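Local coordinates for putative alpha-galactosidase (Bacteroides fragilis, PDB 4NZJ), which probably hydrolyses terminal, non-reducing alpha-D-galactose residues from alpha-D-galactosides, as a family 27 glycoside hydrolase with a TIM-barrel catalytic domain, at residues E260-A265 against A304-Y309; W264-Q267 against L272-V275. All coordinates share one frame; numbering follows the deposited sequence. Where two conformers were deposited one is given.

Contact 1 (E260-A265 against A304-Y309); sequences EPWKWA and APLSEY
The indole of Trp262 is covered on both faces: Leu306 CD2 lies on one, CA of Glu260 from its own turn on the other. Leu306 CD2 sits 3.7 Å from the centroid of the five-membered ring of Trp262 and only 12° off its normal, a clear CH-pi contact, while Leu306 CD1 reaches farther along the same face, 3.8 Å from Trp262 CE3. The Tyr309 ring is sandwiched too, with Trp262 CD1 over one face and CG of its neighbour Glu308 over the other; CA of Leu306 lies at its edge, in plane. Indole and phenol planes make 48°, neither stacked nor edge-to-face, and meet most closely at Trp262 CD1 and Tyr309 CE2, 3.5 Å apart. Trp262 can present CD1 this way because its CG stands between the backbone N and the carbonyl carbon (chi1 45°). At the outer margin the methylene CE of Lys263 passes 3.6 Å from Tyr309 OH. The ammonium itself turns back to its own turn, where NZ makes a 3.0 Å salt bridge to Glu260 OE2 from above the carboxylate plane; Glu260 OE1 also pairs with Arg228 of helix 228-243. The two loops of the barrel domain thus meet through apolar and aromatic surfaces, while the Lys263 ammonium is probably compensated by Glu260, which is shared with Arg228.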
ATOM      1  N   GLU A 260       8.807  -1.848  19.333  1.00 20.17           N
ATOM      2  CA  GLU A 260       9.233  -0.639  18.607  1.00 19.94           C
ATOM      3  C   GLU A 260       9.913  -0.977  17.273  1.00 19.20           C
ATOM      4  O   GLU A 260      11.054  -0.579  17.034  1.00 20.27           O
ATOM      5  CB  GLU A 260      10.201   0.202  19.454  1.00 21.80           C
ATOM      6  CG  GLU A 260       9.717   0.611  20.836  1.00 23.75           C
ATOM      7  CD  GLU A 260      10.721   1.521  21.536  1.00 25.53           C
ATOM      8  OE1 GLU A 260      11.835   1.066  21.861  1.00 28.05           O
ATOM      9  OE2 GLU A 260      10.400   2.703  21.752  1.00 29.10           O
ATOM     10  N   PRO A 261       9.223  -1.713  16.393  1.00 18.05           N
ATOM     11  CA  PRO A 261       9.818  -2.111  15.109  1.00 17.47           C
ATOM     12  C   PRO A 261      10.256  -0.932  14.240  1.00 18.18           C
ATOM     13  O   PRO A 261      11.133  -1.076  13.386  1.00 19.41           O
ATOM     14  CB  PRO A 261       8.684  -2.887  14.429  1.00 17.59           C
ATOM     15  CG  PRO A 261       7.447  -2.316  15.037  1.00 18.13           C
ATOM     16  CD  PRO A 261       7.807  -2.113  16.473  1.00 18.94           C
ATOM     17  N   TRP A 262       9.636   0.222  14.439  1.00 18.01           N
ATOM     18  CA  TRP A 262      10.068   1.435  13.742  1.00 17.90           C
ATOM     19  C   TRP A 262      11.536   1.790  14.008  1.00 19.94           C
ATOM     20  O   TRP A 262      12.138   2.513  13.211  1.00 21.61           O
ATOM     21  CB  TRP A 262       9.157   2.620  14.063  1.00 17.70           C
ATOM     22  CG  TRP A 262       8.803   2.783  15.513  1.00 19.15           C
ATOM     23  CD1 TRP A 262       9.445   3.552  16.432  1.00 19.83           C
ATOM     24  CD2 TRP A 262       7.697   2.180  16.197  1.00 18.25           C
ATOM     25  NE1 TRP A 262       8.820   3.456  17.655  1.00 19.89           N
ATOM     26  CE2 TRP A 262       7.743   2.617  17.533  1.00 19.59           C
ATOM     27  CE3 TRP A 262       6.678   1.305  15.810  1.00 18.80           C
ATOM     28  CZ2 TRP A 262       6.800   2.215  18.484  1.00 20.03           C
ATOM     29  CZ3 TRP A 262       5.749   0.904  16.754  1.00 19.43           C
ATOM     30  CH2 TRP A 262       5.820   1.357  18.076  1.00 19.65           C
ATOM     31  N   LYS A 263      12.111   1.280  15.102  1.00 20.47           N
ATOM     32  CA  LYS A 263      13.521   1.518  15.426  1.00 21.31           C
ATOM     33  C   LYS A 263      14.500   0.490  14.853  1.00 20.64           C
ATOM     34  O   LYS A 263      15.703   0.727  14.864  1.00 24.12           O
ATOM     35  CB  LYS A 263      13.701   1.600  16.945  1.00 22.89           C
ATOM     36  CG  LYS A 263      12.894   2.733  17.547  1.00 24.23           C
ATOM     37  CD  LYS A 263      13.217   3.003  18.999  1.00 29.28           C
ATOM     38  CE  LYS A 263      12.580   4.318  19.424  1.00 30.30           C
ATOM     39  NZ  LYS A 263      12.628   4.528  20.895  1.00 32.97           N
ATOM     40  N   TRP A 264      14.003  -0.642  14.358  1.00 19.52           N
ATOM     41  CA  TRP A 264      14.900  -1.704  13.876  1.00 20.03           C
ATOM     42  C   TRP A 264      14.477  -2.480  12.620  1.00 19.24           C
ATOM     43  O   TRP A 264      15.310  -3.175  12.032  1.00 20.34           O
ATOM     44  CB  TRP A 264      15.170  -2.708  15.002  1.00 20.87           C
ATOM     45  CG  TRP A 264      13.940  -3.332  15.614  1.00 20.34           C
ATOM     46  CD1 TRP A 264      13.339  -2.965  16.790  1.00 21.18           C
ATOM     47  CD2 TRP A 264      13.187  -4.449  15.111  1.00 20.77           C
ATOM     48  NE1 TRP A 264      12.258  -3.774  17.037  1.00 21.50           N
ATOM     49  CE2 TRP A 264      12.146  -4.697  16.032  1.00 20.66           C
ATOM     50  CE3 TRP A 264      13.299  -5.270  13.980  1.00 21.36           C
ATOM     51  CZ2 TRP A 264      11.208  -5.718  15.845  1.00 20.07           C
ATOM     52  CZ3 TRP A 264      12.370  -6.288  13.800  1.00 20.77           C
ATOM     53  CH2 TRP A 264      11.335  -6.498  14.730  1.00 20.75           C
ATOM     54  N   ALA A 265      13.216  -2.411  12.214  1.00 18.69           N
ATOM     55  CA  ALA A 265      12.736  -3.292  11.141  1.00 18.42           C
ATOM     56  C   ALA A 265      13.437  -3.000   9.820  1.00 18.79           C
ATOM     57  O   ALA A 265      13.827  -3.922   9.106  1.00 19.26           O
ATOM     58  CB  ALA A 265      11.223  -3.201  10.982  1.00 18.32           C
ATOM     59  N   ALA A 304       0.623   8.461  14.791  1.00 17.31           N
ATOM     60  CA  ALA A 304       0.887   9.914  14.730  1.00 18.29           C
ATOM     61  C   ALA A 304       2.319  10.324  15.082  1.00 19.14           C
ATOM     62  O   ALA A 304       2.928  11.089  14.336  1.00 20.44           O
ATOM     63  CB  ALA A 304      -0.102  10.692  15.589  1.00 18.91           C
ATOM     64  N   PRO A 305       2.868   9.826  16.208  1.00 19.67           N
ATOM     65  CA  PRO A 305       4.225  10.281  16.557  1.00 20.05           C
ATOM     66  C   PRO A 305       5.378   9.542  15.860  1.00 19.81           C
ATOM     67  O   PRO A 305       6.543   9.780  16.198  1.00 20.65           O
ATOM     68  CB  PRO A 305       4.284  10.052  18.073  1.00 21.01           C
ATOM     69  CG  PRO A 305       3.366   8.911  18.309  1.00 22.19           C
ATOM     70  CD  PRO A 305       2.249   9.061  17.308  1.00 21.51           C
ATOM     71  N   LEU A 306       5.074   8.684  14.890  1.00 19.36           N
ATOM     72  CA  LEU A 306       6.091   7.829  14.270  1.00 18.29           C
ATOM     73  C   LEU A 306       6.596   8.290  12.894  1.00 18.07           C
ATOM     74  O   LEU A 306       7.334   7.554  12.240  1.00 17.88           O
ATOM     75  CB  LEU A 306       5.554   6.401  14.157  1.00 18.10           C
ATOM     76  CG  LEU A 306       5.069   5.783  15.468  1.00 18.88           C
ATOM     77  CD1 LEU A 306       4.570   4.372  15.210  1.00 18.78           C
ATOM     78  CD2 LEU A 306       6.158   5.799  16.527  1.00 19.71           C
ATOM     79  N   SER A 307       6.247   9.508  12.483  1.00 19.95           N
ATOM     80  CA  SER A 307       6.578   9.983  11.140  0.50 20.17           C
ATOM     81  C   SER A 307       8.076   9.933  10.821  1.00 21.00           C
ATOM     82  O   SER A 307       8.461   9.620   9.699  1.00 21.26           O
ATOM     83  CB  SER A 307       6.034  11.402  10.933  0.50 21.30           C
ATOM     84  OG  SER A 307       6.531  12.291  11.911  0.50 21.09           O
ATOM     85  N   GLU A 308       8.924  10.240  11.800  1.00 20.82           N
ATOM     86  CA  GLU A 308      10.374  10.287  11.553  1.00 22.91           C
ATOM     87  C   GLU A 308      10.980   8.952  11.112  1.00 22.49           C
ATOM     88  O   GLU A 308      12.047   8.925  10.508  1.00 23.48           O
ATOM     89  CB  GLU A 308      11.122  10.799  12.792  1.00 26.35           C
ATOM     90  CG  GLU A 308      11.355   9.743  13.866  1.00 30.05           C
ATOM     91  CD  GLU A 308      11.824  10.337  15.186  1.00 34.73           C
ATOM     92  OE1 GLU A 308      10.984  10.903  15.928  1.00 37.14           O
ATOM     93  OE2 GLU A 308      13.037  10.221  15.487  1.00 40.63           O
ATOM     94  N   TYR A 309      10.305   7.848  11.416  1.00 20.92           N
ATOM     95  CA  TYR A 309      10.834   6.523  11.122  1.00 20.71           C
ATOM     96  C   TYR A 309      10.446   6.009   9.736  1.00 19.63           C
ATOM     97  O   TYR A 309      10.926   4.955   9.312  1.00 21.00           O
ATOM     98  CB  TYR A 309      10.357   5.541  12.189  1.00 20.67           C
ATOM     99  CG  TYR A 309      10.726   5.979  13.583  1.00 20.62           C
ATOM    100  CD1 TYR A 309      12.033   5.863  14.044  1.00 22.02           C
ATOM    101  CD2 TYR A 309       9.773   6.529  14.439  1.00 21.33           C
ATOM    102  CE1 TYR A 309      12.378   6.274  15.324  1.00 23.08           C
ATOM    103  CE2 TYR A 309      10.111   6.940  15.720  1.00 23.03           C
ATOM    104  CZ  TYR A 309      11.413   6.816  16.153  1.00 23.95           C
ATOM    105  OH  TYR A 309      11.757   7.218  17.425  1.00 26.79           O
TER

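Contact 2 (W264-Q267 against L272-V275); sequences WAKQ and LWRV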
ATOM      1  N   TRP A 264      14.003  -0.642  14.358  1.00 19.52           N
ATOM      2  CA  TRP A 264      14.900  -1.704  13.876  1.00 20.03           C
ATOM      3  C   TRP A 264      14.477  -2.480  12.620  1.00 19.24           C
ATOM      4  O   TRP A 264      15.310  -3.175  12.032  1.00 20.34           O
ATOM      5  CB  TRP A 264      15.170  -2.708  15.002  1.00 20.87           C
ATOM      6  CG  TRP A 264      13.940  -3.332  15.614  1.00 20.34           C
ATOM      7  CD1 TRP A 264      13.339  -2.965  16.790  1.00 21.18           C
ATOM      8  CD2 TRP A 264      13.187  -4.449  15.111  1.00 20.77           C
ATOM      9  NE1 TRP A 264      12.258  -3.774  17.037  1.00 21.50           N
ATOM     10  CE2 TRP A 264      12.146  -4.697  16.032  1.00 20.66           C
ATOM     11  CE3 TRP A 264      13.299  -5.270  13.980  1.00 21.36           C
ATOM     12  CZ2 TRP A 264      11.208  -5.718  15.845  1.00 20.07           C
ATOM     13  CZ3 TRP A 264      12.370  -6.288  13.800  1.00 20.77           C
ATOM     14  CH2 TRP A 264      11.335  -6.498  14.730  1.00 20.75           C
ATOM     15  N   ALA A 265      13.216  -2.411  12.214  1.00 18.69           N
ATOM     16  CA  ALA A 265      12.736  -3.292  11.141  1.00 18.42           C
ATOM     17  C   ALA A 265      13.437  -3.000   9.820  1.00 18.79           C
ATOM     18  O   ALA A 265      13.827  -3.922   9.106  1.00 19.26           O
ATOM     19  CB  ALA A 265      11.223  -3.201  10.982  1.00 18.32           C
ATOM     20  N   LYS A 266      13.611  -1.724   9.497  1.00 18.65           N
ATOM     21  CA  LYS A 266      14.270  -1.374   8.238  1.00 19.71           C
ATOM     22  C   LYS A 266      15.716  -1.861   8.245  1.00 20.68           C
ATOM     23  O   LYS A 266      16.235  -2.361   7.240  1.00 21.12           O
ATOM     24  CB  LYS A 266      14.223   0.129   7.982  1.00 20.22           C
ATOM     25  CG  LYS A 266      14.595   0.476   6.548  1.00 21.39           C
ATOM     26  CD  LYS A 266      14.611   1.971   6.294  1.00 23.72           C
ATOM     27  CE  LYS A 266      14.908   2.251   4.829  1.00 26.71           C
ATOM     28  NZ  LYS A 266      14.942   3.709   4.543  1.00 30.24           N
ATOM     29  N   GLN A 267      16.350  -1.730   9.404  1.00 20.51           N
ATOM     30  CA  GLN A 267      17.744  -2.101   9.586  1.00 22.71           C
ATOM     31  C   GLN A 267      18.006  -3.606   9.396  1.00 23.50           C
ATOM     32  O   GLN A 267      19.092  -3.987   8.955  1.00 25.81           O
ATOM     33  CB  GLN A 267      18.210  -1.612  10.967  1.00 24.61           C
ATOM     34  CG  GLN A 267      18.275  -0.087  11.095  1.00 27.44           C
ATOM     35  CD  GLN A 267      16.954   0.618  11.468  1.00 28.31           C
ATOM     36  OE1 GLN A 267      15.848   0.073  11.350  1.00 25.17           O
ATOM     37  NE2 GLN A 267      17.083   1.863  11.919  1.00 30.96           N
ATOM     38  N   LEU A 272       8.324  -2.680   5.376  1.00 16.11           N
ATOM     39  CA  LEU A 272       7.197  -2.138   6.118  1.00 16.03           C
ATOM     40  C   LEU A 272       7.054  -2.955   7.384  1.00 16.20           C
ATOM     41  O   LEU A 272       7.483  -4.111   7.434  1.00 17.05           O
ATOM     42  CB  LEU A 272       5.897  -2.175   5.313  1.00 16.86           C
ATOM     43  CG  LEU A 272       5.355  -3.514   4.785  1.00 17.03           C
ATOM     44  CD1 LEU A 272       3.872  -3.430   4.472  1.00 19.02           C
ATOM     45  CD2 LEU A 272       6.116  -3.970   3.545  1.00 19.06           C
ATOM     46  N   TRP A 273       6.464  -2.355   8.407  1.00 16.10           N
ATOM     47  CA  TRP A 273       6.331  -3.014   9.696  1.00 15.89           C
ATOM     48  C   TRP A 273       5.053  -2.565  10.383  1.00 15.67           C
ATOM     49  O   TRP A 273       4.728  -1.383  10.412  1.00 15.89           O
ATOM     50  CB  TRP A 273       7.535  -2.712  10.593  1.00 15.58           C
ATOM     51  CG  TRP A 273       7.904  -1.272  10.580  1.00 16.84           C
ATOM     52  CD1 TRP A 273       7.379  -0.277  11.358  1.00 17.90           C
ATOM     53  CD2 TRP A 273       8.856  -0.648   9.716  1.00 16.81           C
ATOM     54  NE1 TRP A 273       7.953   0.926  11.036  1.00 17.09           N
ATOM     55  CE2 TRP A 273       8.864   0.729  10.030  1.00 17.67           C
ATOM     56  CE3 TRP A 273       9.707  -1.118   8.708  1.00 18.11           C
ATOM     57  CZ2 TRP A 273       9.698   1.638   9.375  1.00 18.81           C
ATOM     58  CZ3 TRP A 273      10.533  -0.213   8.054  1.00 18.86           C
ATOM     59  CH2 TRP A 273      10.524   1.150   8.394  1.00 18.07           C
ATOM     60  N   ARG A 274       4.326  -3.528  10.933  1.00 16.09           N
ATOM     61  CA  ARG A 274       3.116  -3.226  11.671  1.00 16.94           C
ATOM     62  C   ARG A 274       3.457  -2.424  12.931  1.00 16.80           C
ATOM     63  O   ARG A 274       4.385  -2.764  13.670  1.00 17.13           O
ATOM     64  CB  ARG A 274       2.370  -4.522  11.995  1.00 16.65           C
ATOM     65  CG  ARG A 274       1.691  -5.142  10.773  1.00 17.19           C
ATOM     66  CD  ARG A 274       0.346  -4.489  10.476  1.00 17.69           C
ATOM     67  NE  ARG A 274      -0.494  -4.677  11.646  1.00 17.79           N
ATOM     68  CZ  ARG A 274      -1.135  -5.807  11.956  1.00 18.94           C
ATOM     69  NH1 ARG A 274      -1.148  -6.850  11.127  1.00 19.59           N
ATOM     70  NH2 ARG A 274      -1.794  -5.875  13.100  1.00 20.13           N
ATOM     71  N   VAL A 275       2.713  -1.348  13.162  1.00 18.14           N
ATOM     72  CA  VAL A 275       2.930  -0.489  14.325  1.00 17.74           C
ATOM     73  C   VAL A 275       1.951  -0.765  15.463  1.00 18.03           C
ATOM     74  O   VAL A 275       2.095  -0.199  16.541  1.00 18.08           O
ATOM     75  CB  VAL A 275       2.873   1.019  13.970  1.00 17.84           C
ATOM     76  CG1 VAL A 275       3.962   1.366  12.969  1.00 19.03           C
ATOM     77  CG2 VAL A 275       1.502   1.433  13.454  1.00 18.19           C
TER
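Trp273 meets Ala265 and Lys266 through a first torsion of 45°, which sets CG between its backbone N and carbonyl carbon, and a second of 86°, which turns the indole roughly perpendicular to the plane of CA, CB and CG. The six-membered ring is thereby carried from strand 272-274 to the loop segment 264-267. Lys266 has its CG anti to the backbone N (chi1 -166°) and runs fully extended from there, which leads the chain away and keeps CB as the side-chain atom beside the indole.

Ala265 makes the closest approach: its methyl CB is 3.4 Å from Trp273 CE3, a snug fit near the ring fusion, and 3.7 Å from Trp273 CB, so it touches both the ring and the carbon that bears it. One residue on, Lys266 CB lies 3.7 Å from Trp273 CZ3 and 3.9 Å from CH2. Both methyl and methylene approach the indole obliquely. Backbone joins in as well, with Lys266 N 3.7 Å from Trp273 CZ3.

The polar ends of these side chains are occupied elsewhere. Trp273 NE1 donates to Asn316 OD1 on the adjacent barrel strand 315-317, which probably helps to fix the rotation of the indole, and Lys266 NZ is bonded to the carbonyl oxygen of Pro312. Strand 272-274 is itself held by backbone bonds to strands 250-254 and 315-317 on its two sides.

This is a beta-strand of the TIM barrel receiving the loop that precedes it. The fit depends on van der Waals contact with a buried aromatic ring, while the lysine, apolar at its base, carries its charge away from the indole.

Overall arrangement
The two contacts have centres about 7 Å apart, in the TIM-barrel domain. They start from one stretch: 260-265 and 264-267 overlap at Trp264 and Ala265 in the loop after strand 250-254. Contact 2 then closes on the very next barrel strand, 272-274, whereas contact 1 reaches past helix 296-303 to the loop before strand 315-317. They also touch directly, Trp262 CA lying 3.5 Å from Trp273 NE1 and Leu306 CD1 3.8 Å from Val275 CG1. Together they pack the loop before strand 272-274 against that strand and the loop leading to its neighbour, 315-317.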